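Local structure of D-glucosaminate-6-phosphate ammonia lyase (Salmonella typhimurium, 7LCE) at residues A82-H87 with T153-Y158; E105-R110 with E146-E151; P119-I124 with G129-V134; D174-A179 with L184-D189. The protein is a pyridoxal-phosphate-dependent enzyme of the aminotransferase-like superfamily, related to the selenocysteine synthases and assembled from several identical subunits. All coordinates share one frame; numbering follows the deposited sequence.

Contact 1: residues A82-H87 with T153-Y158; sequences AAAITH and TAALLY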
# COMPACT_ATOMS: atom_id res chain seq x y z
N ALA A 82 20.36 -10.91 -18.52
CA ALA A 82 19.74 -12.02 -17.80
C ALA A 82 20.79 -12.86 -17.08
O ALA A 82 20.52 -13.38 -15.99
CB ALA A 82 18.93 -12.89 -18.75
N ALA A 83 21.97 -13.00 -17.67
CA ALA A 83 23.06 -13.71 -16.99
C ALA A 83 23.49 -12.96 -15.74
O ALA A 83 23.79 -13.58 -14.71
CB ALA A 83 24.24 -13.90 -17.95
N ALA A 84 23.55 -11.63 -15.80
CA ALA A 84 23.97 -10.86 -14.64
C ALA A 84 22.91 -10.86 -13.54
O ALA A 84 23.25 -10.76 -12.36
CB ALA A 84 24.30 -9.42 -15.05
N ILE A 85 21.64 -10.97 -13.91
CA ILE A 85 20.56 -10.94 -12.93
C ILE A 85 20.32 -12.32 -12.33
O ILE A 85 20.15 -12.46 -11.12
CB ILE A 85 19.28 -10.37 -13.57
CG1 ILE A 85 19.52 -8.92 -13.99
CG2 ILE A 85 18.12 -10.46 -12.60
CD1 ILE A 85 18.31 -8.27 -14.61
N THR A 86 20.32 -13.36 -13.17
CA THR A 86 20.01 -14.71 -12.70
C THR A 86 21.21 -15.43 -12.11
O THR A 86 21.02 -16.38 -11.35
CB THR A 86 19.44 -15.55 -13.84
OG1 THR A 86 20.41 -15.66 -14.89
CG2 THR A 86 18.17 -14.93 -14.39
N HIS A 87 22.43 -15.01 -12.45
CA HIS A 87 23.66 -15.72 -12.09
C HIS A 87 23.65 -17.16 -12.58
O HIS A 87 24.41 -18.00 -12.08
CB HIS A 87 23.91 -15.69 -10.58
CG HIS A 87 24.27 -14.33 -10.05
ND1 HIS A 87 23.33 -13.35 -9.83
CD2 HIS A 87 25.46 -13.80 -9.70
CE1 HIS A 87 23.93 -12.26 -9.37
NE2 HIS A 87 25.22 -12.51 -9.28
N THR A 153 21.77 -2.98 -7.87
CA THR A 153 22.47 -2.95 -9.15
C THR A 153 22.90 -4.36 -9.55
O THR A 153 23.43 -5.11 -8.72
CB THR A 153 23.69 -2.03 -9.06
OG1 THR A 153 23.27 -0.71 -8.71
CG2 THR A 153 24.40 -1.98 -10.40
N ALA A 154 22.67 -4.71 -10.81
CA ALA A 154 23.01 -6.04 -11.31
C ALA A 154 24.19 -6.05 -12.27
O ALA A 154 24.90 -7.06 -12.33
CB ALA A 154 21.80 -6.67 -12.02
N ALA A 155 24.42 -4.97 -13.01
CA ALA A 155 25.52 -4.92 -13.97
C ALA A 155 25.73 -3.48 -14.40
O ALA A 155 24.86 -2.62 -14.23
CB ALA A 155 25.24 -5.80 -15.19
N LEU A 156 26.91 -3.23 -14.97
CA LEU A 156 27.22 -1.97 -15.64
C LEU A 156 27.30 -2.22 -17.14
O LEU A 156 27.78 -3.27 -17.58
CB LEU A 156 28.55 -1.39 -15.14
CG LEU A 156 28.61 -0.72 -13.77
CD1 LEU A 156 28.52 -1.74 -12.65
CD2 LEU A 156 29.88 0.12 -13.64
N LEU A 157 26.83 -1.26 -17.93
CA LEU A 157 26.78 -1.40 -19.38
C LEU A 157 27.53 -0.26 -20.04
O LEU A 157 27.23 0.92 -19.80
CB LEU A 157 25.33 -1.44 -19.88
CG LEU A 157 25.20 -1.69 -21.38
CD1 LEU A 157 25.55 -3.12 -21.71
CD2 LEU A 157 23.81 -1.34 -21.88
N TYR A 158 28.50 -0.60 -20.88
CA TYR A 158 29.23 0.35 -21.70
C TYR A 158 28.91 0.06 -23.16
O TYR A 158 29.03 -1.09 -23.61
CB TYR A 158 30.74 0.26 -21.46
CG TYR A 158 31.54 1.35 -22.12
CD1 TYR A 158 31.92 1.25 -23.45
CD2 TYR A 158 31.94 2.48 -21.41
CE1 TYR A 158 32.66 2.25 -24.07
CE2 TYR A 158 32.68 3.48 -22.02
CZ TYR A 158 33.04 3.36 -23.34
OH TYR A 158 33.78 4.35 -23.96

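Contact 2: residues E105-R110 with E146-E151; sequences EVVMLR and ESAINE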
# COMPACT_ATOMS: atom_id res chain seq x y z
N GLU A 105 19.01 -3.77 -11.59
CA GLU A 105 19.33 -2.47 -12.16
C GLU A 105 20.59 -2.56 -13.00
O GLU A 105 21.62 -3.08 -12.54
CB GLU A 105 19.49 -1.43 -11.05
CG GLU A 105 18.18 -1.08 -10.36
CD GLU A 105 18.35 -0.05 -9.26
OE1 GLU A 105 19.49 0.42 -9.06
OE2 GLU A 105 17.35 0.28 -8.60
N VAL A 106 20.52 -2.06 -14.23
CA VAL A 106 21.65 -1.99 -15.14
C VAL A 106 22.07 -0.53 -15.24
O VAL A 106 21.28 0.33 -15.66
CB VAL A 106 21.32 -2.56 -16.53
CG1 VAL A 106 22.46 -2.29 -17.49
CG2 VAL A 106 21.04 -4.04 -16.43
N VAL A 107 23.30 -0.23 -14.84
CA VAL A 107 23.81 1.13 -14.77
C VAL A 107 24.57 1.44 -16.05
O VAL A 107 25.53 0.74 -16.40
CB VAL A 107 24.69 1.33 -13.53
CG1 VAL A 107 25.40 2.67 -13.60
CG2 VAL A 107 23.86 1.23 -12.27
N MET A 108 24.17 2.51 -16.74
CA MET A 108 24.82 2.91 -17.97
C MET A 108 24.78 4.43 -18.09
O MET A 108 24.02 5.10 -17.39
CB MET A 108 24.16 2.27 -19.19
CG MET A 108 22.72 2.68 -19.40
SD MET A 108 21.98 1.89 -20.84
CE MET A 108 22.94 2.61 -22.17
N LEU A 109 25.62 4.95 -18.97
CA LEU A 109 25.64 6.39 -19.23
C LEU A 109 24.39 6.82 -19.99
O LEU A 109 23.94 6.12 -20.90
CB LEU A 109 26.88 6.77 -20.03
CG LEU A 109 28.25 6.53 -19.42
CD1 LEU A 109 29.34 6.99 -20.38
CD2 LEU A 109 28.38 7.24 -18.08
N ARG A 110 23.84 7.97 -19.60
CA ARG A 110 22.72 8.53 -20.36
C ARG A 110 23.13 8.82 -21.80
O ARG A 110 22.34 8.63 -22.73
CB ARG A 110 22.20 9.79 -19.68
CG ARG A 110 21.18 10.57 -20.52
CD ARG A 110 20.52 11.68 -19.73
NE ARG A 110 19.41 11.19 -18.92
CZ ARG A 110 19.47 10.95 -17.62
NH1 ARG A 110 20.58 11.16 -16.93
NH2 ARG A 110 18.40 10.48 -17.00
N GLU A 146 29.62 6.18 -9.62
CA GLU A 146 29.72 5.45 -8.36
C GLU A 146 28.46 5.58 -7.52
O GLU A 146 28.12 4.66 -6.78
CB GLU A 146 30.95 5.93 -7.59
CG GLU A 146 32.25 5.71 -8.33
CD GLU A 146 33.46 6.25 -7.59
OE1 GLU A 146 33.30 7.24 -6.84
OE2 GLU A 146 34.56 5.69 -7.76
N SER A 147 27.75 6.71 -7.62
CA SER A 147 26.55 6.89 -6.82
C SER A 147 25.41 6.01 -7.31
O SER A 147 24.52 5.66 -6.52
CB SER A 147 26.12 8.35 -6.82
OG SER A 147 27.14 9.18 -6.29
N ALA A 148 25.41 5.63 -8.59
CA ALA A 148 24.33 4.81 -9.13
C ALA A 148 24.40 3.37 -8.65
O ALA A 148 23.40 2.65 -8.75
CB ALA A 148 24.36 4.85 -10.66
N ILE A 149 25.55 2.93 -8.13
CA ILE A 149 25.71 1.56 -7.66
C ILE A 149 25.07 1.43 -6.29
O ILE A 149 25.36 2.21 -5.37
CB ILE A 149 27.19 1.17 -7.62
CG1 ILE A 149 27.86 1.43 -8.97
CG2 ILE A 149 27.35 -0.28 -7.21
CD1 ILE A 149 27.27 0.61 -10.10
N ASN A 150 24.20 0.43 -6.14
CA ASN A 150 23.62 0.09 -4.84
C ASN A 150 23.33 -1.40 -4.84
O ASN A 150 23.68 -2.12 -5.77
CB ASN A 150 22.38 0.95 -4.55
CG ASN A 150 21.31 0.80 -5.60
OD1 ASN A 150 20.57 -0.18 -5.61
ND2 ASN A 150 21.21 1.78 -6.50
N GLU A 151 22.68 -1.88 -3.77
CA GLU A 151 22.46 -3.31 -3.60
C GLU A 151 21.50 -3.88 -4.64
O GLU A 151 21.44 -5.10 -4.80
CB GLU A 151 21.94 -3.61 -2.20
CG GLU A 151 20.53 -3.08 -1.92
CD GLU A 151 20.51 -1.60 -1.57
OE1 GLU A 151 21.60 -0.99 -1.49
OE2 GLU A 151 19.40 -1.06 -1.39

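Contact 3: residues P119-I124 with G129-V134; sequences PVTSAI and GRIVEV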
# COMPACT_ATOMS: atom_id res chain seq x y z
N PRO A 119 15.54 0.62 -29.60
CA PRO A 119 16.27 1.11 -28.44
C PRO A 119 17.02 -0.01 -27.73
O PRO A 119 16.50 -1.11 -27.56
CB PRO A 119 15.17 1.71 -27.55
CG PRO A 119 14.02 1.96 -28.48
CD PRO A 119 14.09 0.83 -29.47
N VAL A 120 18.25 0.30 -27.31
CA VAL A 120 19.03 -0.65 -26.51
C VAL A 120 18.32 -0.97 -25.21
O VAL A 120 18.60 -2.01 -24.59
CB VAL A 120 20.45 -0.09 -26.27
CG1 VAL A 120 20.38 1.19 -25.44
CG2 VAL A 120 21.35 -1.13 -25.62
N THR A 121 17.40 -0.11 -24.77
CA THR A 121 16.62 -0.38 -23.57
C THR A 121 15.74 -1.61 -23.75
O THR A 121 15.51 -2.35 -22.78
CB THR A 121 15.75 0.82 -23.21
OG1 THR A 121 14.62 0.87 -24.08
CG2 THR A 121 16.54 2.11 -23.37
N SER A 122 15.23 -1.84 -24.96
CA SER A 122 14.36 -2.99 -25.19
C SER A 122 15.10 -4.29 -24.96
O SER A 122 14.57 -5.21 -24.32
CB SER A 122 13.78 -2.94 -26.61
OG SER A 122 12.81 -1.91 -26.72
N ALA A 123 16.33 -4.40 -25.46
CA ALA A 123 17.11 -5.61 -25.22
C ALA A 123 17.39 -5.77 -23.73
O ALA A 123 17.30 -6.88 -23.19
CB ALA A 123 18.40 -5.57 -26.03
N ILE A 124 17.72 -4.67 -23.06
CA ILE A 124 17.97 -4.73 -21.62
C ILE A 124 16.72 -5.16 -20.87
O ILE A 124 16.78 -5.96 -19.93
CB ILE A 124 18.50 -3.37 -21.12
CG1 ILE A 124 19.84 -3.05 -21.78
CG2 ILE A 124 18.64 -3.36 -19.61
CD1 ILE A 124 20.25 -1.60 -21.67
N GLY A 129 16.35 -6.37 -16.95
CA GLY A 129 17.05 -5.25 -16.37
C GLY A 129 16.20 -3.99 -16.32
O GLY A 129 15.32 -3.77 -17.14
N ARG A 130 16.45 -3.18 -15.29
CA ARG A 130 15.89 -1.84 -15.18
C ARG A 130 17.02 -0.84 -15.32
O ARG A 130 18.03 -0.93 -14.60
CB ARG A 130 15.15 -1.67 -13.85
CG ARG A 130 13.99 -2.64 -13.69
CD ARG A 130 13.30 -2.49 -12.35
NE ARG A 130 12.77 -1.15 -12.16
CZ ARG A 130 11.56 -0.76 -12.54
NH1 ARG A 130 10.74 -1.60 -13.15
NH2 ARG A 130 11.17 0.49 -12.32
N ILE A 131 16.87 0.11 -16.24
CA ILE A 131 17.97 1.00 -16.60
C ILE A 131 18.13 2.09 -15.55
O ILE A 131 17.15 2.70 -15.11
CB ILE A 131 17.74 1.61 -17.99
CG1 ILE A 131 17.86 0.52 -19.06
CG2 ILE A 131 18.73 2.74 -18.26
CD1 ILE A 131 18.18 1.05 -20.43
N VAL A 132 19.38 2.34 -15.15
CA VAL A 132 19.75 3.47 -14.31
C VAL A 132 20.73 4.32 -15.12
O VAL A 132 21.85 3.88 -15.40
CB VAL A 132 20.37 3.04 -12.98
CG1 VAL A 132 20.97 4.23 -12.26
CG2 VAL A 132 19.33 2.35 -12.11
N GLU A 133 20.32 5.53 -15.47
CA GLU A 133 21.12 6.40 -16.32
C GLU A 133 22.04 7.28 -15.48
O GLU A 133 21.63 7.82 -14.45
CB GLU A 133 20.23 7.28 -17.20
CG GLU A 133 19.58 6.54 -18.36
CD GLU A 133 18.55 7.39 -19.08
OE1 GLU A 133 17.63 7.90 -18.42
OE2 GLU A 133 18.68 7.54 -20.32
N VAL A 134 23.28 7.42 -15.94
CA VAL A 134 24.32 8.14 -15.21
C VAL A 134 24.68 9.40 -15.99
O VAL A 134 24.83 9.36 -17.22
CB VAL A 134 25.55 7.25 -14.99
CG1 VAL A 134 26.72 8.08 -14.47
CG2 VAL A 134 25.22 6.14 -14.03

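Contact 4: residues D174-A179 with L184-D189; sequences DFVQVA and LPLIVD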
# COMPACT_ATOMS: atom_id res chain seq x y z
N ASP A 174 37.14 3.65 -16.67
CA ASP A 174 36.34 4.04 -15.51
C ASP A 174 35.31 2.98 -15.17
O ASP A 174 35.08 2.69 -13.98
CB ASP A 174 35.65 5.38 -15.80
CG ASP A 174 36.63 6.54 -15.81
OD1 ASP A 174 37.48 6.62 -14.89
OD2 ASP A 174 36.54 7.38 -16.74
N PHE A 175 34.67 2.38 -16.18
CA PHE A 175 33.69 1.34 -15.91
C PHE A 175 34.33 0.09 -15.33
O PHE A 175 33.79 -0.52 -14.40
CB PHE A 175 32.92 1.01 -17.19
CG PHE A 175 31.71 1.87 -17.40
CD1 PHE A 175 31.84 3.16 -17.90
CD2 PHE A 175 30.45 1.41 -17.07
CE1 PHE A 175 30.73 3.95 -18.08
CE2 PHE A 175 29.34 2.20 -17.25
CZ PHE A 175 29.48 3.48 -17.75
N VAL A 176 35.49 -0.32 -15.87
CA VAL A 176 36.16 -1.52 -15.36
C VAL A 176 36.51 -1.35 -13.89
O VAL A 176 36.27 -2.25 -13.07
CB VAL A 176 37.42 -1.82 -16.20
CG1 VAL A 176 38.15 -3.03 -15.63
CG2 VAL A 176 37.04 -2.07 -17.65
N GLN A 177 37.07 -0.19 -13.53
CA GLN A 177 37.48 0.02 -12.14
C GLN A 177 36.29 0.01 -11.20
O GLN A 177 36.34 -0.61 -10.13
CB GLN A 177 38.24 1.35 -12.03
CG GLN A 177 39.52 1.40 -12.85
CD GLN A 177 40.23 2.73 -12.74
OE1 GLN A 177 40.14 3.41 -11.72
NE2 GLN A 177 40.94 3.12 -13.79
N VAL A 178 35.20 0.68 -11.57
CA VAL A 178 34.02 0.72 -10.72
C VAL A 178 33.37 -0.65 -10.64
O VAL A 178 32.92 -1.08 -9.57
CB VAL A 178 33.03 1.79 -11.22
CG1 VAL A 178 31.74 1.74 -10.42
CG2 VAL A 178 33.66 3.17 -11.14
N ALA A 179 33.31 -1.37 -11.76
CA ALA A 179 32.67 -2.69 -11.77
C ALA A 179 33.41 -3.67 -10.87
O ALA A 179 32.79 -4.36 -10.05
CB ALA A 179 32.57 -3.22 -13.20
N LEU A 184 30.67 -6.45 -9.49
CA LEU A 184 29.59 -6.49 -10.44
C LEU A 184 30.12 -6.75 -11.84
O LEU A 184 31.22 -6.30 -12.19
CB LEU A 184 28.81 -5.17 -10.44
CG LEU A 184 28.12 -4.82 -9.12
CD1 LEU A 184 27.45 -3.46 -9.23
CD2 LEU A 184 27.12 -5.90 -8.74
N PRO A 185 29.39 -7.48 -12.67
CA PRO A 185 29.86 -7.75 -14.03
C PRO A 185 29.72 -6.52 -14.91
O PRO A 185 28.74 -5.77 -14.82
CB PRO A 185 28.96 -8.89 -14.51
CG PRO A 185 27.70 -8.70 -13.75
CD PRO A 185 28.11 -8.17 -12.39
N LEU A 186 30.72 -6.30 -15.76
CA LEU A 186 30.69 -5.21 -16.73
C LEU A 186 30.34 -5.77 -18.10
O LEU A 186 30.99 -6.70 -18.59
CB LEU A 186 32.04 -4.50 -16.80
CG LEU A 186 32.17 -3.47 -17.93
CD1 LEU A 186 31.10 -2.39 -17.79
CD2 LEU A 186 33.55 -2.86 -17.97
N ILE A 187 29.31 -5.20 -18.72
CA ILE A 187 28.82 -5.64 -20.02
C ILE A 187 29.15 -4.56 -21.03
O ILE A 187 28.90 -3.37 -20.79
CB ILE A 187 27.30 -5.91 -19.98
CG1 ILE A 187 26.98 -6.93 -18.88
CG2 ILE A 187 26.81 -6.41 -21.33
CD1 ILE A 187 25.51 -7.24 -18.75
N VAL A 188 29.72 -4.96 -22.16
CA VAL A 188 30.13 -4.04 -23.22
C VAL A 188 29.37 -4.39 -24.49
O VAL A 188 29.40 -5.54 -24.94
CB VAL A 188 31.65 -4.09 -23.46
CG1 VAL A 188 32.00 -3.29 -24.70
CG2 VAL A 188 32.39 -3.54 -22.25
N ASP A 189 28.69 -3.40 -25.05
CA ASP A 189 28.03 -3.55 -26.34
C ASP A 189 29.00 -3.07 -27.42
O ASP A 189 29.21 -1.86 -27.58
CB ASP A 189 26.73 -2.76 -26.36
CG ASP A 189 26.05 -2.77 -27.72
OD1 ASP A 189 26.44 -3.58 -28.59
OD2 ASP A 189 25.11 -1.97 -27.92

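Contact 1: residues A82-H87 with T153-Y158
Ile85 and Ala154 bring the last turn of helix 73-86 against the start of strand 153-159, with Ile85 CA 5.7 Å from Ala154 CA. The two axes run roughly antiparallel, at 153°, and approach to 7.4 Å. Ala154 and Ala155 are neighbours in the strand, yet both point their methyl groups toward the helix. The psi of Ala154, -29°, departs from the extended form and accounts for this. The side chains that meet are small. Ala84 CB sits 3.7 Å from Ala155 CB and rests against the carbonyl oxygen of Ala154. Ile85 meets the strand with its CG1 methylene, 3.8 Å from Ala154 CB. Its chi1 of -63° sets CG1 beside the backbone N and CG2 anti to it. At the helix end, Ala82 O is gripped twice, by Thr86 N and Thr86 OG1, which reach it from opposite faces of the carbonyl plane. Thr86 OG1 is also bonded to Gln236 and Gly88. Pro185, just before strand 186-189, packs on Ala84. The contacts across are apolar apart from Ala84 CB touching the Ala154 carbonyl oxygen. The helix is seated on the sheet by methyl and methylene shape, while polar groups are bonded within the helix end and around it.

Contact 2: residues E105-R110 with E146-E151
The carboxylate of Glu105 and the amide of Asn150 stand nearly upright to each other, their planes 85° apart. They do not stack. The nearest pair is Asn150 ND2 and Glu105 OE1, a weak hydrogen bond of 3.4 Å. The firmer partner of Asn150 is outside the segments, since its OD1 accepts from the backbone N of Lys152. That bond probably does more to orient the amide than the weak link to Glu105. Glu105 reaches over with its chain extended beyond CG, and its OE1 also lies against Val132. The apolar half of the contact centres on Val107. Its CG1 is 3.8 Å from Ala148 CB, and its CG2 is 4.0 Å from the same methyl. Ile149 starts off pointing away, but its chi2 of -62° folds CD1 back to 4.1 Å from Val107 CG2. A calcium ion lies about 5 Å from the Ile149 side chain. Strand 105-109 runs between strands 153-159 and 130-134 in the main sheet. Residues 148-150 lie over this part of it, and Ala148 also touches Val132 and Val134. Ile149 touches Leu156 of strand 153-159, and Glu146 reaches Val178 of helix 172-181.

Contact 3: residues P119-I124 with G129-V134
In both Ile124 and Ile131, CG1 is turned beside the backbone N, and this brings the ends toward each other. The chi1 of Ile124 is -63° and that of Ile131 is -68°. Beyond that torsion both chains run out roughly extended, and their ends come together with CD1 of Ile124 3.6 Å from CD1 of Ile131. The two side chains cross at about a right angle. Ile124 also offers its other branch: CG2 lies 4.0 Å from Ile131 CG1 and 4.1 Å from Gly129 CA. Thr121, one helical turn earlier, adds its methyl. Its CG2 is anti to the carbonyl carbon and lies 3.5 Å from Ile131 CD1, again with the side chains crossing. Ile131 CD1 thus touches both the methyl of Thr121 and the end of Ile124. At the close of the helix the backbone makes the one polar link. Gly129 N donates to Ile124 O at 3.0 Å, from a position tilted 30° from the carbonyl plane. This bond ties the way out of helix 120-126 to the beginning of strand 130-134. Both belong to the beta-alpha-beta crossover that starts at strand 105-109. Val106 and Met108 of that strand lie against Ile124 and Ile131, and Ile77 of helix 73-86 packs on Ile124. Farther along, Glu133 pairs with Arg110 of its own chain and with Arg110 of a neighbouring subunit. A dimethyl sulfoxide molecule lies beside Thr121. Branched aliphatic groups seat the helix on strand 130-134, outermost in the sheet within this chain, and a single backbone bond links the helix end to the strand.

Contact 4: residues D174-A179 with L184-D189
Leu186 is the hub of this contact and touches three residues of helix 172-181. Its CD2 lies 3.6 Å from Val176 CG2. Its CD1 lies 3.9 Å from Phe175 CB and comes obliquely to the ring of Phe175 at CD2. Its CB packs 3.9 Å from Ala179 CB. The chi1 of 172° places CG opposite the backbone N, and the fork of the leucine sends CD1 to Phe175 and CD2 to Val176. The Leu186 chain crosses those of Phe175 and Val176 at about a right angle. Next to Ala179 the backbones join: Leu184 N donates to Ala179 O at 3.0 Å, nearly straight at 170°. Ala179 CB also rests 3.5 Å from Leu184 O. In the next shell, Phe175 packs on Leu156 and meets the ring of Tyr158 edge-to-face. Leu186 N is bonded to Asp205 OD2. The strand ends at Asp189, whose OD2 lies close to N1 of the pyridoxal-phosphate-modified Lys213. Helix 172-181 completes the beta-alpha-beta unit between strands 153-159 and 186-189. Aliphatic carbon supplies most of the contact, with one oblique touch on the Phe175 ring, and the backbone bond ties the last turns of the helix to the residues leading into the strand. The interior strand so packed leads directly to the cofactor.

In the fold
All four contacts set helices or turns against one mixed sheet. Contacts 1 and 4 are buried, contact 3 is partly buried, and contact 2 lies at the surface. Strands 153-159 and 186-189, from contacts 1 and 4, are neighbours in the sheet. So are strands 105-109 and 130-134, from contacts 2 and 3. Strand 153-159 also borders strand 105-109, which joins the two pairs. Contacts 3 and 4 are alike: each belongs to a beta-alpha-beta unit and closes with a backbone bond spanning five residues. Contact 1 has no hydrogen bond between its segments and is made by small apolar side chains. Contact 2 alone has a polar side-chain pair between its segments, and a weak one.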